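Local coordinates for NusG domain II-containing protein (Ruminococcus gnavus, PDB 4ESN), which is of unknown function but binds a zinc ion through cysteines of its NusG domain II, a small all-beta domain of the DUF1312 family, at residues I80-L83 / P84-V87; V21-D25 / G26-G30. One frame throughout, in Å; residues are numbered along the deposited sequence.

Contact 1: I80-L83 / P84-V87; sequences IICL and PNQV. With ZN (zinc ion), chain C.
Cys-82 lays its sulfur against the side chain of Asn-85, Cys-82 SG to Asn-85 CB 3.8 Å, inside a beta hairpin whose tight loop is a type I turn from Leu-83 to Gln-86 followed by a G1 beta bulge. Cys-82 is opposed by two residues at once, Gln-86 and Val-87, and Gln-86, with positive phi (54°), takes the first bulge position. Closing the hairpin is a hydrogen-bonded antiparallel pair: Cys-82 N bonds Val-87 O at 2.8 Å, and Val-87 N returns a bond to Cys-82 O. Gln-86 N closes the turn on Leu-83 O at 3.1 Å. On the face shared by Cys-82 and Val-87 the two CB atoms lie 4.2 Å apart.

Swinging SG opposite the backbone N (chi1 174°) points it at the zinc ion and brings it alongside the turn. Cys-62 and Cys-67 supply two more sulfurs, and the oxygen of water 1, 2.2 Å from the zinc, is the fourth ligand. Asn-85 contributes a weak N-H bond to SG, which would be expected to draw some charge off the thiolate, while its ND2 is held by Asn-46 OD1 and Asp-61 OD1. Pro-84, second residue of the turn, sets its CD 3.8 Å from Cys-82 SG. The zinc itself sits 2.4 Å from Cys-82 SG.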
loop_
_atom_site.group_PDB
_atom_site.type_symbol
_atom_site.label_atom_id
_atom_site.label_comp_id
_atom_site.label_asym_id
_atom_site.label_seq_id
_atom_site.Cartn_x
_atom_site.Cartn_y
_atom_site.Cartn_z
ATOM N N ILE A 80 3.794 -2.071 -0.743
ATOM C CA ILE A 80 4.729 -1.511 0.227
ATOM C C ILE A 80 4.435 -0.011 0.225
ATOM O O ILE A 80 4.390 0.603 -0.850
ATOM C CB ILE A 80 6.230 -1.816 -0.073
ATOM C CG1 ILE A 80 6.524 -3.325 0.022
ATOM C CG2 ILE A 80 7.174 -0.985 0.878
ATOM C CD1 ILE A 80 7.898 -3.715 -0.601
ATOM N N ILE A 81 4.184 0.570 1.387
ATOM C CA ILE A 81 3.893 1.995 1.423
ATOM C C ILE A 81 4.807 2.651 2.436
ATOM O O ILE A 81 5.174 2.022 3.429
ATOM C CB ILE A 81 2.383 2.339 1.699
ATOM C CG1 ILE A 81 1.968 2.040 3.137
ATOM C CG2 ILE A 81 1.392 1.681 0.694
ATOM C CD1 ILE A 81 1.389 3.143 3.769
ATOM N N CYS A 82 5.193 3.899 2.156
ATOM C CA CYS A 82 5.889 4.757 3.088
ATOM C C CYS A 82 4.993 5.922 3.283
ATOM O O CYS A 82 4.976 6.829 2.454
ATOM C CB CYS A 82 7.289 5.176 2.644
ATOM S SG CYS A 82 8.051 6.396 3.762
ATOM N N LEU A 83 4.163 5.840 4.323
ATOM C CA LEU A 83 3.188 6.859 4.656
ATOM C C LEU A 83 3.848 8.244 4.879
ATOM O O LEU A 83 3.383 9.196 4.254
ATOM C CB LEU A 83 2.360 6.430 5.884
ATOM C CG LEU A 83 0.921 6.878 5.903
ATOM C CD1 LEU A 83 0.146 6.302 4.708
ATOM C CD2 LEU A 83 0.247 6.449 7.192
ATOM N N PRO A 84 4.954 8.393 5.656
ATOM C CA PRO A 84 5.527 9.741 5.841
ATOM C C PRO A 84 5.992 10.401 4.536
ATOM O O PRO A 84 5.839 11.614 4.413
ATOM C CB PRO A 84 6.703 9.497 6.801
ATOM C CG PRO A 84 6.313 8.254 7.569
ATOM C CD PRO A 84 5.662 7.405 6.507
ATOM N N ASN A 85 6.501 9.627 3.545
ATOM C CA ASN A 85 6.952 10.224 2.286
ATOM C C ASN A 85 5.924 10.094 1.137
ATOM O O ASN A 85 6.221 10.492 0.013
ATOM C CB ASN A 85 8.316 9.654 1.858
ATOM C CG ASN A 85 9.445 9.977 2.825
ATOM O OD1 ASN A 85 9.384 10.915 3.614
ATOM N ND2 ASN A 85 10.484 9.172 2.827
ATOM N N GLN A 86 4.707 9.608 1.436
ATOM C CA GLN A 86 3.616 9.426 0.469
ATOM C C GLN A 86 4.049 8.567 -0.750
ATOM O O GLN A 86 3.666 8.835 -1.896
ATOM C CB GLN A 86 3.048 10.784 0.017
ATOM C CG GLN A 86 2.395 11.565 1.142
ATOM C CD GLN A 86 2.494 13.035 0.877
ATOM O OE1 GLN A 86 1.635 13.628 0.215
ATOM N NE2 GLN A 86 3.585 13.642 1.337
ATOM N N VAL A 87 4.842 7.531 -0.483
ATOM C CA VAL A 87 5.312 6.623 -1.506
ATOM C C VAL A 87 4.489 5.348 -1.434
ATOM O O VAL A 87 4.374 4.746 -0.371
ATOM C CB VAL A 87 6.837 6.320 -1.410
ATOM C CG1 VAL A 87 7.239 5.198 -2.400
ATOM C CG2 VAL A 87 7.673 7.576 -1.641
HETATM ZN ZN ZN C . 8.965 4.832 5.274
HETATM O O HOH W 1 7.291 4.083 6.562
#

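Contact 2: V21-D25 / G26-G30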
loop_
_atom_site.group_PDB
_atom_site.type_symbol
_atom_site.label_atom_id
_atom_site.label_comp_id
_atom_site.label_asym_id
_atom_site.label_seq_id
_atom_site.Cartn_x
_atom_site.Cartn_y
_atom_site.Cartn_z
ATOM N N VAL A 21 4.744 -0.705 -9.653
ATOM C CA VAL A 21 4.240 0.635 -9.920
ATOM C C VAL A 21 4.615 1.474 -8.708
ATOM O O VAL A 21 4.404 1.035 -7.575
ATOM C CB VAL A 21 2.707 0.664 -10.217
ATOM C CG1 VAL A 21 2.206 2.096 -10.406
ATOM C CG2 VAL A 21 2.376 -0.175 -11.444
ATOM N N VAL A 22 5.243 2.631 -8.948
ATOM C CA VAL A 22 5.651 3.546 -7.904
ATOM C C VAL A 22 4.833 4.839 -8.078
ATOM O O VAL A 22 4.801 5.420 -9.177
ATOM C CB VAL A 22 7.187 3.806 -7.884
ATOM C CG1 VAL A 22 7.543 4.960 -6.947
ATOM C CG2 VAL A 22 7.964 2.552 -7.467
ATOM N N THR A 23 4.144 5.255 -7.004
ATOM C CA THR A 23 3.429 6.530 -6.980
ATOM C C THR A 23 4.017 7.344 -5.837
ATOM O O THR A 23 4.347 6.784 -4.788
ATOM C CB THR A 23 1.876 6.419 -6.890
ATOM O OG1 THR A 23 1.498 6.123 -5.560
ATOM C CG2 THR A 23 1.278 5.385 -7.830
ATOM N N VAL A 24 4.238 8.634 -6.084
ATOM C CA VAL A 24 4.704 9.598 -5.087
ATOM C C VAL A 24 3.683 10.715 -5.101
ATOM O O VAL A 24 3.414 11.283 -6.165
ATOM C CB VAL A 24 6.149 10.114 -5.313
ATOM C CG1 VAL A 24 6.628 10.946 -4.127
ATOM C CG2 VAL A 24 7.105 8.970 -5.593
ATOM N N ASP A 25 3.058 10.975 -3.940
ATOM C CA ASP A 25 2.007 11.985 -3.753
ATOM C C ASP A 25 0.846 11.753 -4.762
ATOM O O ASP A 25 0.297 12.708 -5.312
ATOM C CB ASP A 25 2.579 13.428 -3.862
ATOM C CG ASP A 25 3.881 13.682 -3.093
ATOM O OD1 ASP A 25 3.853 13.644 -1.840
ATOM O OD2 ASP A 25 4.912 13.976 -3.745
ATOM N N GLY A 26 0.518 10.483 -5.008
ATOM C CA GLY A 26 -0.556 10.091 -5.912
ATOM C C GLY A 26 -0.238 10.087 -7.399
ATOM O O GLY A 26 -1.080 9.660 -8.200
ATOM N N GLU A 27 0.960 10.568 -7.789
ATOM C CA GLU A 27 1.367 10.607 -9.195
ATOM C C GLU A 27 2.228 9.385 -9.527
ATOM O O GLU A 27 3.190 9.112 -8.804
ATOM C CB GLU A 27 2.144 11.899 -9.499
ATOM C CG GLU A 27 1.419 13.191 -9.126
ATOM C CD GLU A 27 2.269 14.301 -8.527
ATOM O OE1 GLU A 27 3.237 13.992 -7.791
ATOM O OE2 GLU A 27 1.936 15.484 -8.761
ATOM N N VAL A 28 1.886 8.654 -10.612
ATOM C CA VAL A 28 2.670 7.494 -11.076
ATOM C C VAL A 28 4.007 8.026 -11.585
ATOM O O VAL A 28 4.031 8.939 -12.397
ATOM C CB VAL A 28 1.964 6.631 -12.170
ATOM C CG1 VAL A 28 2.791 5.377 -12.489
ATOM C CG2 VAL A 28 0.545 6.248 -11.767
ATOM N N TYR A 29 5.102 7.490 -11.086
ATOM C CA TYR A 29 6.440 7.885 -11.515
ATOM C C TYR A 29 6.879 6.924 -12.584
ATOM O O TYR A 29 7.495 7.312 -13.574
ATOM C CB TYR A 29 7.413 7.896 -10.313
ATOM C CG TYR A 29 7.454 9.235 -9.610
ATOM C CD1 TYR A 29 6.281 9.886 -9.236
ATOM C CD2 TYR A 29 8.665 9.866 -9.337
ATOM C CE1 TYR A 29 6.309 11.143 -8.629
ATOM C CE2 TYR A 29 8.706 11.115 -8.707
ATOM C CZ TYR A 29 7.525 11.741 -8.335
ATOM O OH TYR A 29 7.543 12.969 -7.714
ATOM N N GLY A 30 6.551 5.669 -12.388
ATOM C CA GLY A 30 6.907 4.662 -13.367
ATOM C C GLY A 30 6.499 3.291 -12.932
ATOM O O GLY A 30 5.972 3.130 -11.834
HETATM O O HOH W 2 1.561 8.191 -3.606
#
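Val-24 packs over one face of the Tyr-29 ring, the main side-chain contact of a beta hairpin with a two-residue loop, Asp-25 and Gly-26. Val-24 CG2 stands 3.7 Å from the centroid of the Tyr-29 ring and only 8° off the normal, a CH-pi contact, while Val-24 CB comes down closer to the rim, 3.5 Å from Tyr-29 CE1. The tyrosine's chi1 of -90° lays the ring back along the hairpin beneath this valine, and Glu-27 O meets the ring at its edge, in plane.

The type I' turn from Val-24 to Glu-27 puts Asp-25 and Gly-26 both at positive phi, which at Gly-26 favours a glycine. Val-24 N to Glu-27 O and Glu-27 N to Val-24 O are both 3.0 Å. Gly-26 N is met at the turn by water 2, which accepts its hydrogen at 2.9 Å and also bonds Thr-23 OG1, tying the threonine hydroxyl to the loop. Asp-25 and Glu-27 bring like charges near each other, Asp-25 OD2 to Glu-27 OE1 4.4 Å.

Farther from the turn a beta bulge shifts the register between Thr-23 and Val-22. Tyr-29 N donates to Val-22 O at 2.8 Å, and Val-22 N donates to Gly-30 O.

Strand 27-33 is an outermost strand of its four-stranded sheet within this chain, and strand 19-24 separates it from strand 87-92. Val-22 and Val-24 pack on Ile-42 of strand 38-42, while Val-21 and Thr-23 meet Leu-83 of the second subunit.

Both contacts are hairpin turns of one four-stranded antiparallel sheet, their centres 11 Å apart. Contact 2 comes first along the chain and joins strands 19-24 and 27-33; contact 1 follows, joining 79-82 to 87-92. Strands 19-24 and 87-92 are neighbours in the middle of the sheet, so the two turns lie side by side at the same end. There Asp-25 N probably hydrogen-bonds to Gln-86 O at 3.0 Å, and Val-24 packs against Val-87. Contact 1 supplies the zinc ligand Cys-82, whereas the Val-24 side chain of contact 2 stays about 11 Å from the metal. Both hairpins also touch the second subunit, so this sheet takes part in the dimer interface.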